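Local coordinates for protein alkaline phosphatase (Antarctic bacterium, PDB 2W5V) that probably hydrolyses phosphate monoesters as a zinc- and magnesium-dependent alkaline phosphatase, passing through a phosphoserine intermediate, at residues B[132-144]-B[148-161]. The protein carries 1 engineered substitution. Numbering follows the deposited sequence.
Sequences SITDATPASFYAH and RGLEEEIAMDMTES. Engineered in segment 132-144: Asp135 (natural residue His). With MG (magnesium ion), chain I.
The short helix 136-139 and the loop after it pack against helix 151-158, the backbones coming closest at Ala143 and Asp157, whose CA atoms lie 5.4 Å apart. In the alkaline phosphatase fold both segments follow strand 124-129 of the central sheet and lead on toward strand 165-169, beside the M3 metal site. Tyr142 carries the apolar half of the contact. Its CG sits between the backbone N and carbonyl carbon (chi1 68°), which sets the ring against helix 151-158, where Met158 bends its flexible thioether chain over one face: CE is 3.5 Å from the ring centroid in a CH-pi contact, and SD also lies above that face, a Met-aromatic pair. Branched Ile154 suits the space beside the ring; its CG2 touches Tyr142 OH and, at 3.7 Å, Ala139 CB, a methyl small enough to let the helices approach. Tyr142 OH donates to Ile133 O (2.7 Å) from above the carbonyl plane. With a phenylalanine here the hydroxyl is gone, and the Ser132-Asp135 turn would probably lose its tie to the ring. At the polar end Thr134 OG1 donates to Glu151 OE1 at 2.6 Å, on the anti side and 33° out of the carboxylate plane, and itself accepts from Ser132 OG. Arg148 lays one guanidinium face over Ala136 CB; its NH1 bonds to Asp83 and the phosphoserine at position 84, while NH2 makes a long salt bridge, 3.8 Å, to OD1 of the engineered Asp135. The magnesium is held by Thr137 OG1, three waters, Asp43 and Glu254. Asp135 lies in its second shell: OD2 stands 3.7 Å from the magnesium, and the oxygen of one magnesium-bound water, 2.6 Å from Asp135 OD2, donates to it.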
loop_
_atom_site.group_PDB
_atom_site.type_symbol
_atom_site.label_atom_id
_atom_site.label_comp_id
_atom_site.label_asym_id
_atom_site.label_seq_id
_atom_site.Cartn_x
_atom_site.Cartn_y
_atom_site.Cartn_z
ATOM N N SER B 132 -15.091 9.988 -20.709
ATOM C CA SER B 132 -14.898 10.549 -22.035
ATOM C C SER B 132 -13.440 10.338 -22.423
ATOM O O SER B 132 -12.547 10.348 -21.567
ATOM C CB SER B 132 -15.236 12.041 -22.038
ATOM O OG SER B 132 -14.726 12.675 -23.198
ATOM N N ILE B 133 -13.175 10.173 -23.712
ATOM C CA ILE B 133 -11.791 10.032 -24.145
ATOM C C ILE B 133 -11.019 11.345 -23.957
ATOM O O ILE B 133 -9.787 11.378 -24.059
ATOM C CB ILE B 133 -11.690 9.528 -25.601
ATOM C CG1 ILE B 133 -10.321 8.887 -25.844
ATOM C CG2 ILE B 133 -11.985 10.643 -26.591
ATOM C CD1 ILE B 133 -10.153 7.530 -25.142
ATOM N N THR B 134 -11.746 12.420 -23.667
ATOM C CA THR B 134 -11.133 13.742 -23.535
ATOM C C THR B 134 -10.891 14.077 -22.071
ATOM O O THR B 134 -10.409 15.171 -21.751
ATOM C CB THR B 134 -12.026 14.848 -24.117
ATOM O OG1 THR B 134 -13.269 14.883 -23.400
ATOM C CG2 THR B 134 -12.296 14.603 -25.601
ATOM N N ASP B 135 -11.250 13.150 -21.183
ATOM C CA ASP B 135 -11.036 13.350 -19.748
ATOM C C ASP B 135 -9.547 13.382 -19.421
ATOM O O ASP B 135 -8.716 12.954 -20.223
ATOM C CB ASP B 135 -11.749 12.274 -18.916
ATOM C CG ASP B 135 -11.936 12.691 -17.462
ATOM O OD1 ASP B 135 -12.186 13.892 -17.220
ATOM O OD2 ASP B 135 -11.826 11.824 -16.563
ATOM N N ALA B 136 -9.211 13.891 -18.239
ATOM C CA ALA B 136 -7.826 14.213 -17.910
ATOM C C ALA B 136 -6.842 13.056 -18.123
ATOM O O ALA B 136 -5.749 13.261 -18.655
ATOM C CB ALA B 136 -7.725 14.744 -16.470
ATOM N N THR B 137 -7.216 11.847 -17.705
ATOM C CA THR B 137 -6.285 10.722 -17.771
ATOM C C THR B 137 -5.903 10.310 -19.210
ATOM O O THR B 137 -4.713 10.313 -19.554
ATOM C CB THR B 137 -6.792 9.501 -16.961
ATOM O OG1 THR B 137 -7.256 9.945 -15.686
ATOM C CG2 THR B 137 -5.668 8.495 -16.750
ATOM N N PRO B 138 -6.899 9.957 -20.051
ATOM C CA PRO B 138 -6.573 9.625 -21.446
ATOM C C PRO B 138 -5.924 10.820 -22.128
ATOM O O PRO B 138 -4.974 10.651 -22.880
ATOM C CB PRO B 138 -7.944 9.377 -22.108
ATOM C CG PRO B 138 -8.941 9.392 -21.056
ATOM C CD PRO B 138 -8.346 9.926 -19.782
ATOM N N ALA B 139 -6.434 12.018 -21.865
ATOM C CA ALA B 139 -5.978 13.210 -22.584
ATOM C C ALA B 139 -4.480 13.424 -22.407
ATOM O O ALA B 139 -3.778 13.808 -23.346
ATOM C CB ALA B 139 -6.733 14.437 -22.113
ATOM N N SER B 140 -3.997 13.183 -21.195
ATOM C CA SER B 140 -2.590 13.397 -20.898
ATOM C C SER B 140 -1.677 12.530 -21.758
ATOM O O SER B 140 -0.488 12.813 -21.874
ATOM C CB SER B 140 -2.299 13.143 -19.414
ATOM O OG SER B 140 -2.977 14.081 -18.600
ATOM N N PHE B 141 -2.226 11.483 -22.367
ATOM C CA PHE B 141 -1.411 10.602 -23.198
ATOM C C PHE B 141 -1.393 10.967 -24.695
ATOM O O PHE B 141 -0.617 10.398 -25.457
ATOM C CB PHE B 141 -1.804 9.136 -22.982
ATOM C CG PHE B 141 -1.334 8.586 -21.659
ATOM C CD1 PHE B 141 -2.027 8.872 -20.493
ATOM C CD2 PHE B 141 -0.173 7.832 -21.576
ATOM C CE1 PHE B 141 -1.587 8.400 -19.265
ATOM C CE2 PHE B 141 0.272 7.350 -20.342
ATOM C CZ PHE B 141 -0.436 7.637 -19.190
ATOM N N TYR B 142 -2.221 11.916 -25.121
ATOM C CA TYR B 142 -2.210 12.296 -26.538
ATOM C C TYR B 142 -2.334 13.792 -26.823
ATOM O O TYR B 142 -2.134 14.211 -27.959
ATOM C CB TYR B 142 -3.283 11.536 -27.326
ATOM C CG TYR B 142 -4.707 11.911 -26.961
ATOM C CD1 TYR B 142 -5.337 13.021 -27.539
ATOM C CD2 TYR B 142 -5.421 11.154 -26.050
ATOM C CE1 TYR B 142 -6.651 13.358 -27.204
ATOM C CE2 TYR B 142 -6.720 11.477 -25.714
ATOM C CZ TYR B 142 -7.334 12.573 -26.289
ATOM O OH TYR B 142 -8.629 12.868 -25.925
ATOM N N ALA B 143 -2.666 14.588 -25.811
ATOM C CA ALA B 143 -2.873 16.020 -26.010
ATOM C C ALA B 143 -1.924 16.884 -25.190
ATOM O O ALA B 143 -1.268 16.408 -24.268
ATOM C CB ALA B 143 -4.314 16.399 -25.702
ATOM N N HIS B 144 -1.866 18.164 -25.538
ATOM C CA HIS B 144 -1.116 19.143 -24.761
ATOM C C HIS B 144 -1.974 20.386 -24.583
ATOM O O HIS B 144 -2.188 21.133 -25.531
ATOM C CB HIS B 144 0.184 19.502 -25.483
ATOM C CG HIS B 144 1.044 18.317 -25.788
ATOM N ND1 HIS B 144 1.882 17.744 -24.853
ATOM C CD2 HIS B 144 1.191 17.585 -26.918
ATOM C CE1 HIS B 144 2.514 16.722 -25.397
ATOM N NE2 HIS B 144 2.110 16.600 -26.650
ATOM N N ARG B 148 -7.135 21.176 -18.112
ATOM C CA ARG B 148 -7.895 19.961 -18.393
ATOM C C ARG B 148 -9.334 20.278 -18.820
ATOM O O ARG B 148 -10.013 19.442 -19.417
ATOM C CB ARG B 148 -7.941 19.093 -17.131
ATOM C CG ARG B 148 -8.654 19.790 -15.978
ATOM C CD ARG B 148 -8.733 18.919 -14.742
ATOM N NE ARG B 148 -9.541 17.727 -14.973
ATOM C CZ ARG B 148 -9.600 16.699 -14.133
ATOM N NH1 ARG B 148 -8.885 16.709 -13.007
ATOM N NH2 ARG B 148 -10.363 15.656 -14.424
ATOM N N GLY B 149 -9.803 21.475 -18.485
ATOM C CA GLY B 149 -11.149 21.896 -18.833
ATOM C C GLY B 149 -11.337 22.184 -20.318
ATOM O O GLY B 149 -12.468 22.280 -20.800
ATOM N N LEU B 150 -10.234 22.317 -21.050
ATOM C CA LEU B 150 -10.300 22.626 -22.475
ATOM C C LEU B 150 -10.574 21.372 -23.297
ATOM O O LEU B 150 -9.775 21.001 -24.152
ATOM C CB LEU B 150 -8.994 23.281 -22.937
ATOM C CG LEU B 150 -8.636 24.553 -22.166
ATOM C CD1 LEU B 150 -7.241 25.032 -22.538
ATOM C CD2 LEU B 150 -9.683 25.661 -22.393
ATOM N N GLU B 151 -11.715 20.733 -23.054
ATOM C CA GLU B 151 -11.966 19.416 -23.635
ATOM C C GLU B 151 -12.248 19.418 -25.136
ATOM O O GLU B 151 -11.918 18.452 -25.824
ATOM C CB GLU B 151 -13.062 18.676 -22.861
ATOM C CG GLU B 151 -12.532 18.032 -21.587
ATOM C CD GLU B 151 -13.575 17.211 -20.850
ATOM O OE1 GLU B 151 -13.604 15.973 -21.040
ATOM O OE2 GLU B 151 -14.361 17.807 -20.082
ATOM N N GLU B 152 -12.848 20.485 -25.649
ATOM C CA GLU B 152 -13.004 20.597 -27.101
ATOM C C GLU B 152 -11.645 20.785 -27.786
ATOM O O GLU B 152 -11.414 20.274 -28.880
ATOM C CB GLU B 152 -13.985 21.707 -27.469
ATOM C CG GLU B 152 -15.408 21.384 -27.031
ATOM C CD GLU B 152 -16.429 22.407 -27.493
ATOM O OE1 GLU B 152 -16.058 23.342 -28.244
ATOM O OE2 GLU B 152 -17.607 22.266 -27.100
ATOM N N GLU B 153 -10.739 21.505 -27.136
ATOM C CA GLU B 153 -9.370 21.622 -27.645
ATOM C C GLU B 153 -8.676 20.262 -27.630
ATOM O O GLU B 153 -7.958 19.898 -28.563
ATOM C CB GLU B 153 -8.572 22.622 -26.806
ATOM C CG GLU B 153 -7.112 22.781 -27.237
ATOM C CD GLU B 153 -6.350 23.803 -26.394
ATOM O OE1 GLU B 153 -6.872 24.920 -26.184
ATOM O OE2 GLU B 153 -5.217 23.499 -25.960
ATOM N N ILE B 154 -8.874 19.518 -26.547
ATOM C CA ILE B 154 -8.290 18.193 -26.413
ATOM C C ILE B 154 -8.789 17.254 -27.509
ATOM O O ILE B 154 -8.009 16.500 -28.097
ATOM C CB ILE B 154 -8.564 17.611 -25.008
ATOM C CG1 ILE B 154 -7.640 18.294 -23.998
ATOM C CG2 ILE B 154 -8.351 16.099 -24.996
ATOM C CD1 ILE B 154 -8.051 18.130 -22.556
ATOM N N ALA B 155 -10.086 17.307 -27.793
ATOM C CA ALA B 155 -10.645 16.514 -28.882
ATOM C C ALA B 155 -9.967 16.850 -30.213
ATOM O O ALA B 155 -9.597 15.957 -30.977
ATOM C CB ALA B 155 -12.142 16.731 -28.982
ATOM N N MET B 156 -9.810 18.137 -30.497
ATOM C CA MET B 156 -9.105 18.544 -31.706
ATOM C C MET B 156 -7.657 18.040 -31.704
ATOM O O MET B 156 -7.133 17.675 -32.756
ATOM C CB MET B 156 -9.127 20.067 -31.870
ATOM C CG MET B 156 -8.458 20.542 -33.148
ATOM S SD MET B 156 -9.468 20.183 -34.603
ATOM C CE MET B 156 -10.893 21.219 -34.276
ATOM N N ASP B 157 -7.013 18.032 -30.534
ATOM C CA ASP B 157 -5.650 17.504 -30.409
ATOM C C ASP B 157 -5.568 16.029 -30.816
ATOM O O ASP B 157 -4.550 15.576 -31.348
ATOM C CB ASP B 157 -5.125 17.661 -28.976
ATOM C CG ASP B 157 -4.780 19.102 -28.623
ATOM O OD1 ASP B 157 -4.654 19.948 -29.541
ATOM O OD2 ASP B 157 -4.622 19.388 -27.415
ATOM N N MET B 158 -6.634 15.280 -30.550
ATOM C CA MET B 158 -6.678 13.872 -30.937
ATOM C C MET B 158 -6.397 13.720 -32.428
ATOM O O MET B 158 -5.673 12.818 -32.850
ATOM C CB MET B 158 -8.038 13.252 -30.585
ATOM C CG MET B 158 -8.239 11.820 -31.101
ATOM S SD MET B 158 -7.222 10.625 -30.215
ATOM C CE MET B 158 -8.195 10.406 -28.725
ATOM N N THR B 159 -6.961 14.620 -33.224
ATOM C CA THR B 159 -6.820 14.545 -34.671
ATOM C C THR B 159 -5.387 14.807 -35.131
ATOM O O THR B 159 -5.041 14.526 -36.278
ATOM C CB THR B 159 -7.783 15.526 -35.392
ATOM O OG1 THR B 159 -7.237 16.854 -35.364
ATOM C CG2 THR B 159 -9.156 15.508 -34.722
ATOM N N GLU B 160 -4.560 15.348 -34.240
ATOM C CA GLU B 160 -3.173 15.669 -34.580
ATOM C C GLU B 160 -2.203 14.728 -33.862
ATOM O O GLU B 160 -0.985 14.870 -33.965
ATOM C CB GLU B 160 -2.849 17.113 -34.191
ATOM C CG GLU B 160 -3.833 18.159 -34.707
ATOM C CD GLU B 160 -3.873 19.405 -33.828
ATOM O OE1 GLU B 160 -3.102 19.467 -32.844
ATOM O OE2 GLU B 160 -4.679 20.320 -34.114
ATOM N N SER B 161 -2.753 13.773 -33.125
ATOM C CA SER B 161 -1.931 12.889 -32.309
ATOM C C SER B 161 -1.417 11.700 -33.111
ATOM O O SER B 161 -1.788 11.510 -34.266
ATOM C CB SER B 161 -2.720 12.396 -31.093
ATOM O OG SER B 161 -3.690 11.433 -31.473
HETATM MG MG MG I . -9.270 9.699 -14.847
HETATM O O HOH W 1 -9.547 16.830 -19.517
HETATM O O HOH W 2 -11.207 16.948 -17.051
HETATM O O HOH W 3 -10.047 10.016 -16.977
HETATM O O HOH W 4 -9.705 11.946 -14.565
HETATM O O HOH W 5 -1.764 15.972 -29.956
HETATM O O HOH W 6 -3.560 21.642 -27.538
HETATM O O HOH W 7 -1.450 20.821 -28.863
HETATM O O HOH W 8 -11.239 9.295 -13.961
#